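Local coordinates for protein DyP2 (Amycolatopsis sp. ATCC 39116, PDB 4G2C) that probably works as a haem peroxidase of the dye-decolorizing family, oxidising dyes and perhaps manganese(II) or lignin-related compounds, at residues E213-P224 against M373-R383; N279-R288 against P392-D400. One frame throughout, in Å; residues are numbered along the deposited sequence.

Contact 1. Residues E213-P224 against M373-R383. With HEM (protoporphyrin IX containing Fe), chain C; ACT (acetate ion), chain O; ACT (acetate ion), chain X.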
loop_
_atom_site.group_PDB
_atom_site.type_symbol
_atom_site.label_atom_id
_atom_site.label_comp_id
_atom_site.label_asym_id
_atom_site.label_seq_id
_atom_site.Cartn_x
_atom_site.Cartn_y
_atom_site.Cartn_z
ATOM N N GLU A 213 -3.451 10.963 2.355
ATOM C CA GLU A 213 -4.284 10.618 1.198
ATOM C C GLU A 213 -5.421 11.635 1.053
ATOM O O GLU A 213 -5.541 12.550 1.868
ATOM C CB GLU A 213 -4.802 9.184 1.273
ATOM C CG GLU A 213 -5.502 8.861 2.573
ATOM C CD GLU A 213 -6.776 9.662 2.753
ATOM O OE1 GLU A 213 -6.907 10.337 3.799
ATOM O OE2 GLU A 213 -7.647 9.614 1.843
ATOM N N HIS A 214 -6.247 11.488 0.024
ATOM C CA HIS A 214 -7.191 12.560 -0.321
ATOM C C HIS A 214 -8.264 12.882 0.716
ATOM O O HIS A 214 -8.771 13.997 0.741
ATOM C CB HIS A 214 -7.766 12.377 -1.728
ATOM C CG HIS A 214 -6.798 12.772 -2.806
ATOM N ND1 HIS A 214 -6.461 14.086 -3.054
ATOM C CD2 HIS A 214 -6.057 12.026 -3.662
ATOM C CE1 HIS A 214 -5.566 14.135 -4.027
ATOM N NE2 HIS A 214 -5.301 12.897 -4.411
ATOM N N PHE A 215 -8.579 11.939 1.601
ATOM C CA PHE A 215 -9.570 12.219 2.638
ATOM C C PHE A 215 -8.993 13.111 3.730
ATOM O O PHE A 215 -9.730 13.557 4.625
ATOM C CB PHE A 215 -10.133 10.934 3.262
ATOM C CG PHE A 215 -10.877 10.057 2.292
ATOM C CD1 PHE A 215 -11.504 10.594 1.183
ATOM C CD2 PHE A 215 -10.938 8.689 2.491
ATOM C CE1 PHE A 215 -12.194 9.772 0.287
ATOM C CE2 PHE A 215 -11.624 7.867 1.608
ATOM C CZ PHE A 215 -12.254 8.416 0.502
ATOM N N GLY A 216 -7.686 13.360 3.654
ATOM C CA GLY A 216 -6.993 14.222 4.601
ATOM C C GLY A 216 -6.178 13.524 5.689
ATOM O O GLY A 216 -5.583 14.172 6.559
ATOM N N TYR A 217 -6.120 12.196 5.646
ATOM C CA TYR A 217 -5.509 11.462 6.758
ATOM C C TYR A 217 -4.073 11.043 6.441
ATOM O O TYR A 217 -3.782 10.586 5.337
ATOM C CB TYR A 217 -6.339 10.230 7.124
ATOM C CG TYR A 217 -7.708 10.536 7.650
ATOM C CD1 TYR A 217 -8.715 10.986 6.797
ATOM C CD2 TYR A 217 -8.012 10.364 9.002
ATOM C CE1 TYR A 217 -9.982 11.262 7.269
ATOM C CE2 TYR A 217 -9.288 10.646 9.491
ATOM C CZ TYR A 217 -10.265 11.092 8.617
ATOM O OH TYR A 217 -11.529 11.384 9.080
ATOM N N VAL A 218 -3.192 11.205 7.420
ATOM C CA VAL A 218 -1.847 10.669 7.328
ATOM C C VAL A 218 -1.926 9.228 6.820
ATOM O O VAL A 218 -2.651 8.410 7.356
ATOM C CB VAL A 218 -1.130 10.703 8.692
ATOM C CG1 VAL A 218 0.236 10.018 8.591
ATOM C CG2 VAL A 218 -0.956 12.132 9.164
ATOM N N ASP A 219 -1.198 8.912 5.762
ATOM C CA ASP A 219 -1.288 7.558 5.259
ATOM C C ASP A 219 0.114 6.971 5.180
ATOM O O ASP A 219 1.093 7.705 5.089
ATOM C CB ASP A 219 -2.046 7.519 3.919
ATOM C CG ASP A 219 -1.250 8.112 2.772
ATOM O OD1 ASP A 219 -0.308 8.894 3.022
ATOM O OD2 ASP A 219 -1.562 7.792 1.606
ATOM N N GLY A 220 0.229 5.657 5.259
ATOM C CA GLY A 220 1.549 5.041 5.217
ATOM C C GLY A 220 2.449 5.282 6.419
ATOM O O GLY A 220 3.655 5.434 6.266
ATOM N N ARG A 221 1.878 5.298 7.619
ATOM C CA ARG A 221 2.674 5.375 8.846
ATOM C C ARG A 221 3.160 3.983 9.267
ATOM O O ARG A 221 4.316 3.790 9.648
ATOM C CB ARG A 221 1.842 5.989 9.984
ATOM C CG ARG A 221 2.517 5.921 11.358
ATOM C CD ARG A 221 3.835 6.694 11.354
ATOM N NE ARG A 221 4.528 6.662 12.642
ATOM C CZ ARG A 221 5.393 5.722 13.000
ATOM N NH1 ARG A 221 5.654 4.713 12.184
ATOM N NH2 ARG A 221 5.995 5.785 14.180
ATOM N N SER A 222 2.255 3.019 9.204
ATOM C CA SER A 222 2.508 1.691 9.743
ATOM C C SER A 222 2.966 0.745 8.651
ATOM O O SER A 222 2.168 0.315 7.817
ATOM C CB SER A 222 1.234 1.139 10.389
ATOM O OG SER A 222 1.454 -0.155 10.932
ATOM N N GLN A 223 4.252 0.422 8.671
ATOM C CA GLN A 223 4.880 -0.423 7.669
ATOM C C GLN A 223 5.604 -1.578 8.341
ATOM O O GLN A 223 6.224 -1.391 9.389
ATOM C CB GLN A 223 5.908 0.393 6.870
ATOM C CG GLN A 223 5.319 1.489 5.977
ATOM C CD GLN A 223 4.706 0.933 4.696
ATOM O OE1 GLN A 223 4.622 -0.288 4.504
ATOM N NE2 GLN A 223 4.278 1.828 3.811
ATOM N N PRO A 224 5.552 -2.774 7.727
ATOM C CA PRO A 224 6.455 -3.869 8.115
ATOM C C PRO A 224 7.908 -3.462 7.867
ATOM O O PRO A 224 8.212 -2.938 6.800
ATOM C CB PRO A 224 6.062 -5.002 7.160
ATOM C CG PRO A 224 5.478 -4.295 5.953
ATOM C CD PRO A 224 4.739 -3.114 6.546
ATOM N N MET A 373 1.572 -6.459 5.029
ATOM C CA MET A 373 2.315 -6.274 3.804
ATOM C C MET A 373 2.937 -4.886 3.679
ATOM O O MET A 373 2.504 -3.940 4.315
ATOM C CB MET A 373 1.393 -6.550 2.613
ATOM C CG MET A 373 0.578 -5.347 2.209
ATOM S SD MET A 373 -0.940 -5.773 1.381
ATOM C CE MET A 373 -1.850 -6.575 2.707
ATOM N N ALA A 374 3.961 -4.795 2.836
ATOM C CA ALA A 374 4.590 -3.538 2.472
ATOM C C ALA A 374 3.732 -2.719 1.494
ATOM O O ALA A 374 3.527 -3.122 0.353
ATOM C CB ALA A 374 5.926 -3.822 1.840
ATOM N N ARG A 375 3.261 -1.560 1.940
ATOM C CA ARG A 375 2.467 -0.676 1.097
ATOM C C ARG A 375 3.383 0.386 0.491
ATOM O O ARG A 375 4.225 0.964 1.190
ATOM C CB ARG A 375 1.351 -0.017 1.913
ATOM C CG ARG A 375 0.324 -0.996 2.527
ATOM C CD ARG A 375 -0.743 -0.251 3.388
ATOM N NE ARG A 375 -0.134 0.264 4.618
ATOM C CZ ARG A 375 -0.315 1.477 5.125
ATOM N NH1 ARG A 375 -1.134 2.354 4.535
ATOM N NH2 ARG A 375 0.330 1.808 6.240
ATOM N N ARG A 376 3.218 0.642 -0.804
ATOM C CA ARG A 376 4.071 1.591 -1.516
ATOM C C ARG A 376 3.248 2.469 -2.448
ATOM O O ARG A 376 3.715 2.833 -3.527
ATOM C CB ARG A 376 5.105 0.830 -2.354
ATOM C CG ARG A 376 5.952 -0.154 -1.561
ATOM C CD ARG A 376 7.026 0.576 -0.763
ATOM N NE ARG A 376 7.922 -0.369 -0.107
ATOM C CZ ARG A 376 7.880 -0.673 1.189
ATOM N NH1 ARG A 376 6.988 -0.085 1.982
ATOM N NH2 ARG A 376 8.737 -1.558 1.695
ATOM N N GLY A 377 2.025 2.802 -2.038
ATOM C CA GLY A 377 1.101 3.534 -2.886
ATOM C C GLY A 377 1.462 4.995 -3.066
ATOM O O GLY A 377 2.320 5.530 -2.365
ATOM N N GLN A 378 0.822 5.645 -4.030
ATOM C CA GLN A 378 0.969 7.087 -4.180
ATOM C C GLN A 378 -0.363 7.665 -4.617
ATOM O O GLN A 378 -1.090 7.037 -5.400
ATOM C CB GLN A 378 2.085 7.435 -5.173
ATOM C CG GLN A 378 2.426 8.925 -5.285
ATOM C CD GLN A 378 2.709 9.583 -3.949
ATOM O OE1 GLN A 378 1.793 9.845 -3.173
ATOM N NE2 GLN A 378 3.980 9.860 -3.676
ATOM N N THR A 379 -0.709 8.832 -4.072
ATOM C CA THR A 379 -1.940 9.515 -4.482
ATOM C C THR A 379 -1.895 10.003 -5.936
ATOM O O THR A 379 -0.826 10.254 -6.499
ATOM C CB THR A 379 -2.241 10.725 -3.578
ATOM O OG1 THR A 379 -1.037 11.479 -3.359
ATOM C CG2 THR A 379 -2.799 10.260 -2.238
ATOM N N TYR A 380 -3.061 10.154 -6.540
ATOM C CA TYR A 380 -3.123 10.783 -7.849
ATOM C C TYR A 380 -4.212 11.846 -7.920
ATOM O O TYR A 380 -5.163 11.842 -7.133
ATOM C CB TYR A 380 -3.358 9.739 -8.933
ATOM C CG TYR A 380 -4.760 9.187 -8.961
ATOM C CD1 TYR A 380 -5.756 9.806 -9.716
ATOM C CD2 TYR A 380 -5.097 8.040 -8.240
ATOM C CE1 TYR A 380 -7.052 9.293 -9.755
ATOM C CE2 TYR A 380 -6.387 7.520 -8.278
ATOM C CZ TYR A 380 -7.359 8.153 -9.038
ATOM O OH TYR A 380 -8.644 7.652 -9.086
ATOM N N GLY A 381 -4.072 12.741 -8.892
ATOM C CA GLY A 381 -5.049 13.783 -9.120
ATOM C C GLY A 381 -4.581 15.139 -8.613
ATOM O O GLY A 381 -3.726 15.236 -7.731
ATOM N N ARG A 382 -5.135 16.201 -9.182
ATOM C CA ARG A 382 -4.854 17.533 -8.669
ATOM C C ARG A 382 -6.146 18.137 -8.161
ATOM O O ARG A 382 -7.214 17.895 -8.714
ATOM C CB ARG A 382 -4.214 18.423 -9.737
ATOM C CG ARG A 382 -2.797 18.013 -10.136
ATOM C CD ARG A 382 -2.151 19.080 -11.015
ATOM N NE ARG A 382 -0.705 18.909 -11.154
ATOM C CZ ARG A 382 0.192 19.384 -10.289
ATOM N NH1 ARG A 382 -0.206 20.053 -9.206
ATOM N NH2 ARG A 382 1.489 19.183 -10.501
ATOM N N ARG A 383 -6.052 18.897 -7.084
ATOM C CA ARG A 383 -7.218 19.585 -6.558
ATOM C C ARG A 383 -6.842 21.010 -6.190
ATOM O O ARG A 383 -5.658 21.356 -6.132
ATOM C CB ARG A 383 -7.755 18.852 -5.340
ATOM C CG ARG A 383 -6.708 18.632 -4.281
ATOM C CD ARG A 383 -7.130 17.498 -3.384
ATOM N NE ARG A 383 -8.188 17.872 -2.451
ATOM C CZ ARG A 383 -8.637 17.054 -1.505
ATOM N NH1 ARG A 383 -8.124 15.825 -1.413
ATOM N NH2 ARG A 383 -9.595 17.448 -0.672
HETATM C CHA HEM C . -3.344 2.244 6.901
HETATM C CHB HEM C . -6.130 4.977 4.004
HETATM C CHC HEM C . -6.468 1.343 0.800
HETATM C CHD HEM C . -4.379 -1.588 4.036
HETATM C C1A HEM C . -4.052 3.307 6.393
HETATM C C2A HEM C . -4.158 4.613 7.009
HETATM C C3A HEM C . -4.922 5.361 6.203
HETATM C C4A HEM C . -5.321 4.562 5.058
HETATM C CMA HEM C . -5.323 6.828 6.433
HETATM C CAA HEM C . -3.490 5.026 8.351
HETATM C CBA HEM C . -2.046 5.464 8.085
HETATM C CGA HEM C . -1.090 4.293 8.073
HETATM O O1A HEM C . -1.049 3.514 9.043
HETATM O O2A HEM C . -0.346 4.122 7.085
HETATM C C1B HEM C . -6.486 4.250 2.878
HETATM C C2B HEM C . -7.284 4.700 1.738
HETATM C C3B HEM C . -7.364 3.680 0.862
HETATM C C4B HEM C . -6.616 2.568 1.396
HETATM C CMB HEM C . -7.933 6.101 1.604
HETATM C CAB HEM C . -8.071 3.622 -0.511
HETATM C CBB HEM C . -8.372 4.740 -1.177
HETATM C C1C HEM C . -6.001 0.213 1.434
HETATM C C2C HEM C . -6.114 -1.150 0.940
HETATM C C3C HEM C . -5.516 -1.954 1.836
HETATM C C4C HEM C . -5.019 -1.125 2.916
HETATM C CMC HEM C . -6.771 -1.580 -0.403
HETATM C CAC HEM C . -5.403 -3.497 1.788
HETATM C CBC HEM C . -6.236 -4.237 1.041
HETATM C C1D HEM C . -3.863 -0.830 5.065
HETATM C C2D HEM C . -3.001 -1.349 6.094
HETATM C C3D HEM C . -2.677 -0.142 6.960
HETATM C C4D HEM C . -3.377 0.969 6.395
HETATM C CMD HEM C . -2.511 -2.799 6.253
HETATM C CAD HEM C . -1.825 -0.097 8.212
HETATM C CBD HEM C . -2.704 -0.710 9.283
HETATM C CGD HEM C . -1.813 -0.808 10.489
HETATM O O1D HEM C . -0.738 -1.453 10.372
HETATM O O2D HEM C . -2.171 -0.195 11.531
HETATM N NA HEM C . -4.757 3.311 5.212
HETATM N NB HEM C . -6.100 2.949 2.620
HETATM N NC HEM C . -5.327 0.190 2.645
HETATM N ND HEM C . -4.056 0.530 5.282
HETATM FE FE HEM C . -5.253 1.763 4.006
HETATM C C ACT O . 0.743 4.199 1.114
HETATM O O ACT O . 1.814 3.797 1.637
HETATM O OXT ACT O . -0.005 3.336 0.582
HETATM C CH3 ACT O . 0.379 5.652 1.117
HETATM C C ACT X . 9.739 0.935 4.735
HETATM O O ACT X . 9.633 1.495 3.620
HETATM O OXT ACT X . 9.495 -0.301 4.764
HETATM C CH3 ACT X . 10.138 1.707 5.960
HETATM O O HOH W 1 -2.610 13.429 -5.770
HETATM O O HOH W 2 -10.019 16.220 2.061
HETATM O O HOH W 3 1.431 -1.809 5.757
HETATM O O HOH W 4 7.428 -1.474 4.543
#

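Contact 2. Residues N279-R288 against P392-D400. With MN (manganese (II) ion), chain D.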
loop_
_atom_site.group_PDB
_atom_site.type_symbol
_atom_site.label_atom_id
_atom_site.label_comp_id
_atom_site.label_asym_id
_atom_site.label_seq_id
_atom_site.Cartn_x
_atom_site.Cartn_y
_atom_site.Cartn_z
ATOM N N ASN A 279 -13.994 9.580 -3.705
ATOM C CA ASN A 279 -14.982 10.642 -3.663
ATOM C C ASN A 279 -14.890 11.333 -2.299
ATOM O O ASN A 279 -15.610 10.984 -1.356
ATOM C CB ASN A 279 -16.385 10.073 -3.901
ATOM C CG ASN A 279 -17.456 11.159 -4.001
ATOM O OD1 ASN A 279 -17.323 12.244 -3.442
ATOM N ND2 ASN A 279 -18.519 10.859 -4.725
ATOM N N VAL A 280 -13.973 12.290 -2.198
ATOM C CA VAL A 280 -13.726 13.010 -0.963
ATOM C C VAL A 280 -14.997 13.676 -0.468
ATOM O O VAL A 280 -15.317 13.627 0.726
ATOM C CB VAL A 280 -12.658 14.070 -1.160
ATOM C CG1 VAL A 280 -12.396 14.815 0.158
ATOM C CG2 VAL A 280 -11.399 13.428 -1.691
ATOM N N ARG A 281 -15.733 14.273 -1.399
ATOM C CA ARG A 281 -16.993 14.924 -1.069
ATOM C C ARG A 281 -17.904 14.017 -0.244
ATOM O O ARG A 281 -18.399 14.401 0.820
ATOM C CB ARG A 281 -17.713 15.388 -2.343
ATOM C CG ARG A 281 -19.126 15.946 -2.097
ATOM C CD ARG A 281 -19.499 17.065 -3.090
ATOM N NE ARG A 281 -19.859 16.591 -4.432
ATOM C CZ ARG A 281 -19.406 17.119 -5.575
ATOM N NH1 ARG A 281 -18.544 18.142 -5.562
ATOM N NH2 ARG A 281 -19.808 16.615 -6.742
ATOM N N LEU A 282 -18.133 12.810 -0.741
ATOM C CA LEU A 282 -19.100 11.929 -0.116
ATOM C C LEU A 282 -18.561 11.427 1.226
ATOM O O LEU A 282 -19.319 11.216 2.189
ATOM C CB LEU A 282 -19.390 10.763 -1.050
ATOM C CG LEU A 282 -20.314 9.643 -0.607
ATOM C CD1 LEU A 282 -21.705 10.150 -0.317
ATOM C CD2 LEU A 282 -20.343 8.603 -1.715
ATOM N N PHE A 283 -17.246 11.240 1.283
ATOM C CA PHE A 283 -16.610 10.764 2.511
ATOM C C PHE A 283 -16.740 11.804 3.618
ATOM O O PHE A 283 -16.981 11.456 4.773
ATOM C CB PHE A 283 -15.130 10.375 2.277
ATOM C CG PHE A 283 -14.519 9.623 3.423
ATOM C CD1 PHE A 283 -14.683 8.249 3.535
ATOM C CD2 PHE A 283 -13.814 10.293 4.414
ATOM C CE1 PHE A 283 -14.140 7.556 4.606
ATOM C CE2 PHE A 283 -13.266 9.607 5.476
ATOM C CZ PHE A 283 -13.430 8.238 5.572
ATOM N N LYS A 284 -16.585 13.079 3.262
ATOM C CA LYS A 284 -16.743 14.163 4.228
ATOM C C LYS A 284 -18.201 14.363 4.636
ATOM O O LYS A 284 -18.477 14.787 5.753
ATOM C CB LYS A 284 -16.165 15.475 3.702
ATOM C CG LYS A 284 -14.671 15.480 3.600
ATOM C CD LYS A 284 -14.015 15.012 4.901
ATOM C CE LYS A 284 -12.497 15.076 4.785
ATOM N NZ LYS A 284 -11.794 14.463 5.936
ATOM N N GLU A 285 -19.128 14.061 3.737
ATOM C CA GLU A 285 -20.534 14.154 4.067
ATOM C C GLU A 285 -20.807 13.039 5.049
ATOM O O GLU A 285 -21.530 13.207 6.040
ATOM C CB GLU A 285 -21.415 13.984 2.820
ATOM C CG GLU A 285 -21.419 15.180 1.882
ATOM C CD GLU A 285 -22.285 14.956 0.647
ATOM O OE1 GLU A 285 -22.324 13.813 0.136
ATOM O OE2 GLU A 285 -22.940 15.918 0.192
ATOM N N ALA A 286 -20.218 11.889 4.763
ATOM C CA ALA A 286 -20.368 10.740 5.634
ATOM C C ALA A 286 -19.830 11.048 7.017
ATOM O O ALA A 286 -20.471 10.698 7.994
ATOM C CB ALA A 286 -19.698 9.497 5.040
ATOM N N GLU A 287 -18.665 11.695 7.109
ATOM C CA GLU A 287 -18.137 12.101 8.424
ATOM C C GLU A 287 -19.177 12.970 9.119
ATOM O O GLU A 287 -19.496 12.760 10.295
ATOM C CB GLU A 287 -16.810 12.884 8.335
ATOM C CG GLU A 287 -15.616 12.131 7.738
ATOM C CD GLU A 287 -14.278 12.892 7.845
ATOM O OE1 GLU A 287 -13.335 12.517 7.104
ATOM O OE2 GLU A 287 -14.150 13.846 8.669
ATOM N N ARG A 288 -19.706 13.949 8.383
ATOM C CA ARG A 288 -20.685 14.874 8.947
ATOM C C ARG A 288 -21.920 14.144 9.482
ATOM O O ARG A 288 -22.317 14.348 10.624
ATOM C CB ARG A 288 -21.101 15.923 7.915
ATOM C CG ARG A 288 -22.146 16.909 8.430
ATOM C CD ARG A 288 -22.891 17.557 7.273
ATOM N NE ARG A 288 -23.563 16.557 6.440
ATOM C CZ ARG A 288 -23.650 16.627 5.110
ATOM N NH1 ARG A 288 -23.109 17.654 4.460
ATOM N NH2 ARG A 288 -24.280 15.673 4.429
ATOM N N PRO A 392 -16.500 22.954 3.898
ATOM C CA PRO A 392 -17.640 22.046 3.810
ATOM C C PRO A 392 -17.429 21.023 2.698
ATOM O O PRO A 392 -16.664 21.264 1.760
ATOM C CB PRO A 392 -18.798 22.981 3.476
ATOM C CG PRO A 392 -18.146 24.099 2.714
ATOM C CD PRO A 392 -16.798 24.286 3.343
ATOM N N PRO A 393 -18.099 19.872 2.817
ATOM C CA PRO A 393 -17.988 18.748 1.886
ATOM C C PRO A 393 -18.145 19.149 0.425
ATOM O O PRO A 393 -17.475 18.568 -0.422
ATOM C CB PRO A 393 -19.139 17.838 2.323
ATOM C CG PRO A 393 -19.220 18.064 3.785
ATOM C CD PRO A 393 -18.895 19.522 4.007
ATOM N N ARG A 394 -19.010 20.119 0.134
ATOM C CA ARG A 394 -19.299 20.487 -1.250
ATOM C C ARG A 394 -18.076 21.051 -1.976
ATOM O O ARG A 394 -18.013 21.028 -3.205
ATOM C CB ARG A 394 -20.479 21.479 -1.327
ATOM C CG ARG A 394 -20.278 22.778 -0.519
ATOM C CD ARG A 394 -21.487 23.737 -0.623
ATOM N NE ARG A 394 -21.284 24.977 0.133
ATOM C CZ ARG A 394 -20.590 26.032 -0.304
ATOM N NH1 ARG A 394 -20.012 26.017 -1.503
ATOM N NH2 ARG A 394 -20.459 27.108 0.465
ATOM N N LEU A 395 -17.103 21.554 -1.228
ATOM C CA LEU A 395 -15.897 22.075 -1.855
ATOM C C LEU A 395 -14.809 21.007 -2.081
ATOM O O LEU A 395 -13.735 21.308 -2.590
ATOM C CB LEU A 395 -15.355 23.286 -1.080
ATOM C CG LEU A 395 -16.267 24.528 -1.124
ATOM C CD1 LEU A 395 -15.565 25.743 -0.563
ATOM C CD2 LEU A 395 -16.785 24.825 -2.531
ATOM N N ARG A 396 -15.085 19.763 -1.711
ATOM C CA ARG A 396 -14.138 18.679 -1.968
ATOM C C ARG A 396 -14.396 17.997 -3.316
ATOM O O ARG A 396 -15.533 17.873 -3.751
ATOM C CB ARG A 396 -14.191 17.629 -0.852
ATOM C CG ARG A 396 -14.116 18.188 0.562
ATOM C CD ARG A 396 -12.786 18.844 0.835
ATOM N NE ARG A 396 -12.678 19.212 2.243
ATOM C CZ ARG A 396 -11.642 19.848 2.780
ATOM N NH1 ARG A 396 -10.609 20.204 2.025
ATOM N NH2 ARG A 396 -11.643 20.131 4.075
ATOM N N PRO A 397 -13.333 17.526 -3.976
ATOM C CA PRO A 397 -13.544 16.777 -5.218
ATOM C C PRO A 397 -14.382 15.523 -4.974
ATOM O O PRO A 397 -14.446 15.022 -3.853
ATOM C CB PRO A 397 -12.129 16.393 -5.639
ATOM C CG PRO A 397 -11.312 16.511 -4.388
ATOM C CD PRO A 397 -11.912 17.614 -3.610
ATOM N N ALA A 398 -15.037 15.038 -6.016
ATOM C CA ALA A 398 -15.837 13.824 -5.917
ATOM C C ALA A 398 -15.269 12.707 -6.797
ATOM O O ALA A 398 -15.664 11.550 -6.656
ATOM C CB ALA A 398 -17.292 14.110 -6.285
ATOM N N LYS A 399 -14.345 13.054 -7.694
ATOM C CA LYS A 399 -13.762 12.072 -8.620
ATOM C C LYS A 399 -12.420 12.519 -9.176
ATOM O O LYS A 399 -12.017 13.663 -8.990
ATOM C CB LYS A 399 -14.714 11.797 -9.787
ATOM C CG LYS A 399 -15.034 13.035 -10.629
ATOM C CD LYS A 399 -15.897 12.680 -11.837
ATOM C CE LYS A 399 -16.252 13.928 -12.661
ATOM N NZ LYS A 399 -16.853 13.585 -13.985
ATOM N N ASP A 400 -11.738 11.603 -9.866
ATOM C CA ASP A 400 -10.504 11.907 -10.603
ATOM C C ASP A 400 -9.323 12.285 -9.718
ATOM O O ASP A 400 -8.310 12.801 -10.204
ATOM C CB ASP A 400 -10.732 13.004 -11.648
ATOM C CG ASP A 400 -11.550 12.522 -12.825
ATOM O OD1 ASP A 400 -11.795 11.304 -12.923
ATOM O OD2 ASP A 400 -11.939 13.361 -13.660
HETATM MN MN MN D . -12.523 15.073 9.755
HETATM O O HOH W 5 -11.609 13.589 11.284
#

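Contact 1. Residues E213-P224 against M373-R383
Arg383 holds His214 twice through a single nitrogen: NH1 donates to the backbone O of His214 (2.9 Å, 170° at the hydrogen), on a lone pair in the carbonyl plane, and to its ring ND1 (2.9 Å), within the ring plane. Guanidinium and imidazole lie nearly coplanar, 23° apart; with bonds at both ring nitrogens, the imidazole is probably kept from turning. NE2 of His214 adds a weak, bent bond to Tyr380 O and meets Gly381 O through a water, while Arg383 NE pairs with Asp385. A second polar group engages strand 374-380, where the Gln223 amide bonds both backbone groups of one residue: OE1 accepts from Arg375 N (3.2 Å) on a lone pair, and NE2 donates to Arg375 O (2.8 Å). Arg376 NH1 reaches that oxygen from the opposite face, its NE being held by Asn57 O. The bend of Gln223 at chi2 (-77°) brings its amide to the strand.

Gly216 to Gly220 form the GxxDG motif of dye-decolorizing peroxidases, and Tyr217 to Ser222 line the haem pocket together with Arg375. Arg375 NH2 donates to Ser222 O (2.8 Å), one water joins Arg375 NE to Ser222 O and Met373 O, and a guanidinium face rests over haem atom C4D. Ser222 OG donates to propionate O1D of the haem (2.6 Å).

Apolar contacts are few. Thr379 CG2 abuts Glu213 CA (3.8 Å) while its OG1 bonds Leu202 O, and Pro224 CG meets Ala374 CB.

Contact 2. Residues N279-R288 against P392-D400
Arg281 N donates to Pro397 O (2.9 Å, 154° at the hydrogen), a bond made in the first turn of helix 280-293, where the backbone N-H groups have no helical acceptor before them. Asn279 is the N-cap of this helix: its OD1 accepts from Leu282 N (2.9 Å), which approaches from above the amide's carbonyl plane. With CG anti to the backbone N (chi1 -175°), the Asn279 amide also lies against Ala398, whose O receives a CH...O contact from Asn279 CA (3.2 Å). An alanine here would lack OD1, and Leu282 N would probably be left with little more than its weak bond to the Asn279 carbonyl, while the side of Ala398 would lose its amide neighbour.

Arg396 and Pro393, earlier in the loop that leads to strand 402-409, pack on the helix through aliphatic carbons. Val280 CG1 presses on Arg396 CB (3.5 Å), and the Lys284 chain runs aslant to that of Arg396, their CG atoms in contact. The charged end of Arg396 passes on to Asp385 and to the carbonyls of Ala389 and Asp386. Pro393, in a 3-10 turn, sets CB against Glu285 CG (3.5 Å) and CG near Lys284 CB.

Lys284 NZ turns from the loop to Phe215 O and to a salt bridge with Glu287 OE1 (2.7 Å), a second-shell hold on a metal ligand. Glu287 OE2 binds manganese at 2.3 Å, with a water and Glu313 completing the ligands found. At the exposed end, Ala398 CB sits over one face of the Arg281 guanidinium, 3.6 Å from NH2.

Contact 1 is buried near the middle of the chain beside the haem, whereas the centre of contact 2 lies about 22 Å from the centre of the chain, at the surface, next to the manganese site. Their second segments belong to one chain run: 373-383 holds strand 374-380, and the loop from that strand to strand 402-409 includes residues 392-400. The chemistry differs accordingly. Contact 1 relies on several side-chain hydrogen bonds and ordered waters, contact 2 on one backbone bond and aliphatic packing at a helix start. They meet directly where Phe215 packs on Phe283, and Asp385 pairs with an arginine from each, Arg383 and Arg396.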